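Local atomic coordinates of putative polyprenyl synthetase (Streptomyces coelicolor, PDB entry 3NF2), a protein that probably joins allylic prenyl diphosphates to isopentenyl diphosphate in a magnesium-dependent way, building longer polyprenyl diphosphate chains. Residues R168-E180 against K248-G260. Numbering follows the deposited sequence.
Sequences RDRVSVEECLEME and KKSLPVVAALAAG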
loop_
_atom_site.group_PDB
_atom_site.type_symbol
_atom_site.label_atom_id
_atom_site.label_comp_id
_atom_site.label_asym_id
_atom_site.label_seq_id
_atom_site.Cartn_x
_atom_site.Cartn_y
_atom_site.Cartn_z
ATOM N N ARG A 168 -3.589 -23.820 10.624
ATOM C CA ARG A 168 -4.419 -24.959 10.225
ATOM C C ARG A 168 -3.552 -26.192 10.007
ATOM O O ARG A 168 -2.474 -26.087 9.427
ATOM C CB ARG A 168 -5.150 -24.650 8.917
ATOM C CG ARG A 168 -6.254 -23.615 8.995
ATOM C CD ARG A 168 -7.607 -24.287 9.028
ATOM N NE ARG A 168 -8.571 -23.604 8.173
ATOM C CZ ARG A 168 -9.029 -24.094 7.027
ATOM N NH1 ARG A 168 -8.624 -25.282 6.603
ATOM N NH2 ARG A 168 -9.904 -23.400 6.313
ATOM N N ASP A 169 -4.020 -27.356 10.462
ATOM C CA ASP A 169 -3.295 -28.609 10.251
ATOM C C ASP A 169 -3.579 -29.176 8.866
ATOM O O ASP A 169 -2.774 -29.928 8.317
ATOM C CB ASP A 169 -3.645 -29.636 11.329
ATOM C CG ASP A 169 -3.038 -29.294 12.681
ATOM O OD1 ASP A 169 -1.968 -28.646 12.714
ATOM O OD2 ASP A 169 -3.634 -29.677 13.711
ATOM N N ARG A 170 -4.730 -28.816 8.311
ATOM C CA ARG A 170 -5.040 -29.137 6.930
ATOM C C ARG A 170 -5.772 -27.989 6.248
ATOM O O ARG A 170 -6.476 -27.209 6.884
ATOM C CB ARG A 170 -5.813 -30.457 6.814
ATOM C CG ARG A 170 -7.068 -30.544 7.657
ATOM C CD ARG A 170 -7.480 -31.985 7.973
ATOM N NE ARG A 170 -7.839 -32.720 6.765
ATOM C CZ ARG A 170 -7.190 -33.792 6.307
ATOM N NH1 ARG A 170 -6.142 -34.293 6.967
ATOM N NH2 ARG A 170 -7.603 -34.372 5.189
ATOM N N VAL A 171 -5.539 -27.878 4.951
ATOM C CA VAL A 171 -6.144 -26.879 4.086
ATOM C C VAL A 171 -6.728 -27.690 2.935
ATOM O O VAL A 171 -6.121 -28.680 2.511
ATOM C CB VAL A 171 -5.055 -25.898 3.570
ATOM C CG1 VAL A 171 -5.575 -25.004 2.472
ATOM C CG2 VAL A 171 -4.519 -25.051 4.718
ATOM N N SER A 172 -7.910 -27.324 2.450
ATOM C CA SER A 172 -8.506 -28.090 1.364
ATOM C C SER A 172 -7.832 -27.762 0.031
ATOM O O SER A 172 -7.117 -26.761 -0.084
ATOM C CB SER A 172 -10.006 -27.852 1.289
ATOM O OG SER A 172 -10.279 -26.646 0.620
ATOM N N VAL A 173 -8.051 -28.621 -0.961
ATOM C CA VAL A 173 -7.553 -28.412 -2.323
ATOM C C VAL A 173 -8.132 -27.130 -2.901
ATOM O O VAL A 173 -7.396 -26.296 -3.431
ATOM C CB VAL A 173 -7.869 -29.627 -3.236
ATOM C CG1 VAL A 173 -7.652 -29.284 -4.711
ATOM C CG2 VAL A 173 -7.018 -30.829 -2.839
ATOM N N GLU A 174 -9.443 -26.960 -2.746
ATOM C CA GLU A 174 -10.147 -25.767 -3.217
ATOM C C GLU A 174 -9.582 -24.474 -2.617
ATOM O O GLU A 174 -9.388 -23.487 -3.330
ATOM C CB GLU A 174 -11.639 -25.884 -2.912
ATOM C CG GLU A 174 -12.551 -25.367 -4.020
ATOM C CD GLU A 174 -12.775 -26.393 -5.133
ATOM O OE1 GLU A 174 -11.882 -26.559 -5.998
ATOM O OE2 GLU A 174 -13.859 -27.025 -5.146
ATOM N N GLU A 175 -9.283 -24.506 -1.320
ATOM C CA GLU A 175 -8.719 -23.358 -0.613
ATOM C C GLU A 175 -7.330 -23.008 -1.131
ATOM O O GLU A 175 -6.968 -21.829 -1.226
ATOM C CB GLU A 175 -8.647 -23.642 0.885
ATOM C CG GLU A 175 -9.975 -23.514 1.617
ATOM C CD GLU A 175 -9.934 -24.073 3.035
ATOM O OE1 GLU A 175 -8.996 -24.824 3.378
ATOM O OE2 GLU A 175 -10.853 -23.761 3.813
ATOM N N CYS A 176 -6.557 -24.040 -1.456
ATOM C CA CYS A 176 -5.215 -23.855 -1.979
ATOM C C CYS A 176 -5.266 -23.250 -3.383
ATOM O O CYS A 176 -4.473 -22.368 -3.707
ATOM C CB CYS A 176 -4.476 -25.186 -2.000
ATOM S SG CYS A 176 -2.720 -25.054 -2.303
ATOM N N LEU A 177 -6.222 -23.715 -4.188
ATOM C CA LEU A 177 -6.380 -23.269 -5.564
ATOM C C LEU A 177 -6.744 -21.808 -5.632
ATOM O O LEU A 177 -6.118 -21.056 -6.383
ATOM C CB LEU A 177 -7.434 -24.102 -6.307
ATOM C CG LEU A 177 -7.026 -25.504 -6.777
ATOM C CD1 LEU A 177 -8.201 -26.225 -7.446
ATOM C CD2 LEU A 177 -5.816 -25.461 -7.704
ATOM N N GLU A 178 -7.737 -21.391 -4.846
ATOM C CA GLU A 178 -8.121 -19.984 -4.870
ATOM C C GLU A 178 -7.041 -19.071 -4.282
ATOM O O GLU A 178 -6.870 -17.951 -4.752
ATOM C CB GLU A 178 -9.516 -19.734 -4.268
ATOM C CG GLU A 178 -9.599 -19.775 -2.764
ATOM C CD GLU A 178 -10.738 -18.926 -2.201
ATOM O OE1 GLU A 178 -11.418 -19.396 -1.263
ATOM O OE2 GLU A 178 -10.955 -17.793 -2.692
ATOM N N MET A 179 -6.291 -19.568 -3.296
ATOM C CA MET A 179 -5.138 -18.840 -2.761
ATOM C C MET A 179 -4.047 -18.671 -3.818
ATOM O O MET A 179 -3.501 -17.579 -4.001
ATOM C CB MET A 179 -4.568 -19.533 -1.515
ATOM C CG MET A 179 -3.332 -18.854 -0.932
ATOM S SD MET A 179 -2.938 -19.393 0.760
ATOM C CE MET A 179 -1.813 -20.746 0.418
ATOM N N GLU A 180 -3.738 -19.754 -4.517
ATOM C CA GLU A 180 -2.689 -19.712 -5.531
ATOM C C GLU A 180 -3.091 -18.871 -6.732
ATOM O O GLU A 180 -2.244 -18.235 -7.342
ATOM C CB GLU A 180 -2.248 -21.127 -5.931
ATOM C CG GLU A 180 -1.370 -21.753 -4.839
ATOM C CD GLU A 180 -0.761 -23.075 -5.236
ATOM O OE1 GLU A 180 -0.020 -23.634 -4.411
ATOM O OE2 GLU A 180 -1.001 -23.548 -6.364
ATOM N N LYS A 248 5.399 -25.482 3.854
ATOM C CA LYS A 248 4.361 -24.936 3.016
ATOM C C LYS A 248 3.272 -25.914 2.701
ATOM O O LYS A 248 3.499 -27.069 2.532
ATOM C CB LYS A 248 4.943 -24.391 1.728
ATOM C CG LYS A 248 5.472 -23.010 1.854
ATOM C CD LYS A 248 6.280 -22.583 0.649
ATOM C CE LYS A 248 6.894 -21.207 0.863
ATOM N NZ LYS A 248 5.937 -20.097 0.625
ATOM N N LYS A 249 2.058 -25.444 2.642
ATOM C CA LYS A 249 1.003 -26.273 2.178
ATOM C C LYS A 249 0.734 -26.035 0.715
ATOM O O LYS A 249 -0.251 -25.456 0.347
ATOM C CB LYS A 249 -0.209 -26.081 3.046
ATOM C CG LYS A 249 0.047 -26.557 4.449
ATOM C CD LYS A 249 -1.143 -27.282 5.038
ATOM C CE LYS A 249 -0.713 -28.259 6.083
ATOM N NZ LYS A 249 0.251 -27.648 6.977
ATOM N N SER A 250 1.632 -26.514 -0.114
ATOM C CA SER A 250 1.536 -26.397 -1.553
ATOM C C SER A 250 0.622 -27.438 -2.067
ATOM O O SER A 250 0.218 -28.299 -1.348
ATOM C CB SER A 250 2.886 -26.562 -2.184
ATOM O OG SER A 250 3.575 -27.577 -1.530
ATOM N N LEU A 251 0.323 -27.359 -3.337
ATOM C CA LEU A 251 -0.646 -28.227 -3.928
ATOM C C LEU A 251 -0.312 -29.694 -3.779
ATOM O O LEU A 251 -1.180 -30.460 -3.500
ATOM C CB LEU A 251 -0.790 -27.899 -5.386
ATOM C CG LEU A 251 -1.859 -26.873 -5.657
ATOM C CD1 LEU A 251 -1.878 -26.523 -7.082
ATOM C CD2 LEU A 251 -3.162 -27.385 -5.246
ATOM N N PRO A 252 0.922 -30.112 -3.953
ATOM C CA PRO A 252 1.147 -31.550 -3.744
ATOM C C PRO A 252 0.826 -32.006 -2.313
ATOM O O PRO A 252 0.175 -33.045 -2.128
ATOM C CB PRO A 252 2.641 -31.741 -4.035
ATOM C CG PRO A 252 3.102 -30.516 -4.704
ATOM C CD PRO A 252 2.150 -29.414 -4.384
ATOM N N VAL A 253 1.265 -31.218 -1.329
ATOM C CA VAL A 253 1.021 -31.493 0.093
ATOM C C VAL A 253 -0.466 -31.611 0.357
ATOM O O VAL A 253 -0.943 -32.601 0.914
ATOM C CB VAL A 253 1.581 -30.362 0.977
ATOM C CG1 VAL A 253 1.333 -30.651 2.455
ATOM C CG2 VAL A 253 3.054 -30.179 0.722
ATOM N N VAL A 254 -1.192 -30.591 -0.077
ATOM C CA VAL A 254 -2.631 -30.507 0.120
ATOM C C VAL A 254 -3.398 -31.617 -0.604
ATOM O O VAL A 254 -4.281 -32.253 -0.014
ATOM C CB VAL A 254 -3.130 -29.117 -0.295
ATOM C CG1 VAL A 254 -4.612 -29.067 -0.277
ATOM C CG2 VAL A 254 -2.560 -28.053 0.653
ATOM N N ALA A 255 -3.051 -31.861 -1.870
ATOM C CA ALA A 255 -3.687 -32.936 -2.647
ATOM C C ALA A 255 -3.466 -34.316 -2.009
ATOM O O ALA A 255 -4.363 -35.149 -2.005
ATOM C CB ALA A 255 -3.194 -32.927 -4.087
ATOM N N ALA A 256 -2.272 -34.537 -1.466
ATOM C CA ALA A 256 -1.975 -35.752 -0.732
ATOM C C ALA A 256 -2.860 -35.890 0.514
ATOM O O ALA A 256 -3.364 -36.973 0.781
ATOM C CB ALA A 256 -0.515 -35.778 -0.347
ATOM N N LEU A 257 -3.058 -34.793 1.255
ATOM C CA LEU A 257 -3.873 -34.808 2.477
ATOM C C LEU A 257 -5.337 -35.095 2.198
ATOM O O LEU A 257 -5.994 -35.794 2.978
ATOM C CB LEU A 257 -3.749 -33.497 3.260
ATOM C CG LEU A 257 -2.383 -33.225 3.892
ATOM C CD1 LEU A 257 -2.347 -31.839 4.511
ATOM C CD2 LEU A 257 -2.028 -34.287 4.921
ATOM N N ALA A 258 -5.835 -34.579 1.079
ATOM C CA ALA A 258 -7.244 -34.711 0.727
ATOM C C ALA A 258 -7.577 -36.096 0.189
ATOM O O ALA A 258 -8.757 -36.457 0.087
ATOM C CB ALA A 258 -7.641 -33.639 -0.290
ATOM N N ALA A 259 -6.539 -36.856 -0.154
ATOM C CA ALA A 259 -6.701 -38.152 -0.801
ATOM C C ALA A 259 -7.388 -39.225 0.042
ATOM O O ALA A 259 -8.268 -39.911 -0.451
ATOM C CB ALA A 259 -5.354 -38.673 -1.318
ATOM N N GLY A 260 -6.989 -39.395 1.297
ATOM C CA GLY A 260 -7.418 -40.586 2.051
ATOM C C GLY A 260 -6.644 -41.846 1.653
ATOM O O GLY A 260 -6.103 -41.942 0.537
#
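The guanidinium of R170 meets the backbone of helix 251-259 at L257, near its own edge: NH2 donates to L257 O over 3.1 Å, a bent bond with that oxygen tilted from the guanidinium plane and the donor above the carbonyl plane. The bend at chi3 (-64°) turns the group back onto that carbonyl. The other flat group, the guanidinium of R168, works within its own segment; in one of its two conformers it takes R170 O and E175 OE2 at its edge and in its plane, NH2 forming a salt bridge with E175 OE2 at 2.7 Å. E175 also accepts from S172 N while S172 OG accepts from E175 N, a capping box that starts the helix.

The two helices run nearly antiparallel, their axes 9.5 Å apart at an angle of 162°. V254 pushes CG1 against the incoming turn, 3.2 Å from V171 O, and against V173 CG2, which also reaches the methyl of A258. K249 passes aslant over V171, CD touching CG2, and brings CE to 3.5 Å from D169 O. With SG anti to its backbone N (chi1 -168°), C176 packs between K249 O and the CD2 methyl of L251, while the L177 side chain crosses that of L251 at about a right angle. E180, extended beyond CG, brings its buried carboxylate obliquely across L251, OE2 lying 3.2 Å from L251 CD1; the carboxylate of D225 in helix 203-230, which accepts from L251 N, lies close to E180 OE1. Replacing E180 with alanine is likely to open a gap beside L251 CG and CD1. W303 of helix 300-319 packs on V173, L251 and A255, completing an antiparallel helix-helix contact within the all-alpha isoprenoid synthase fold.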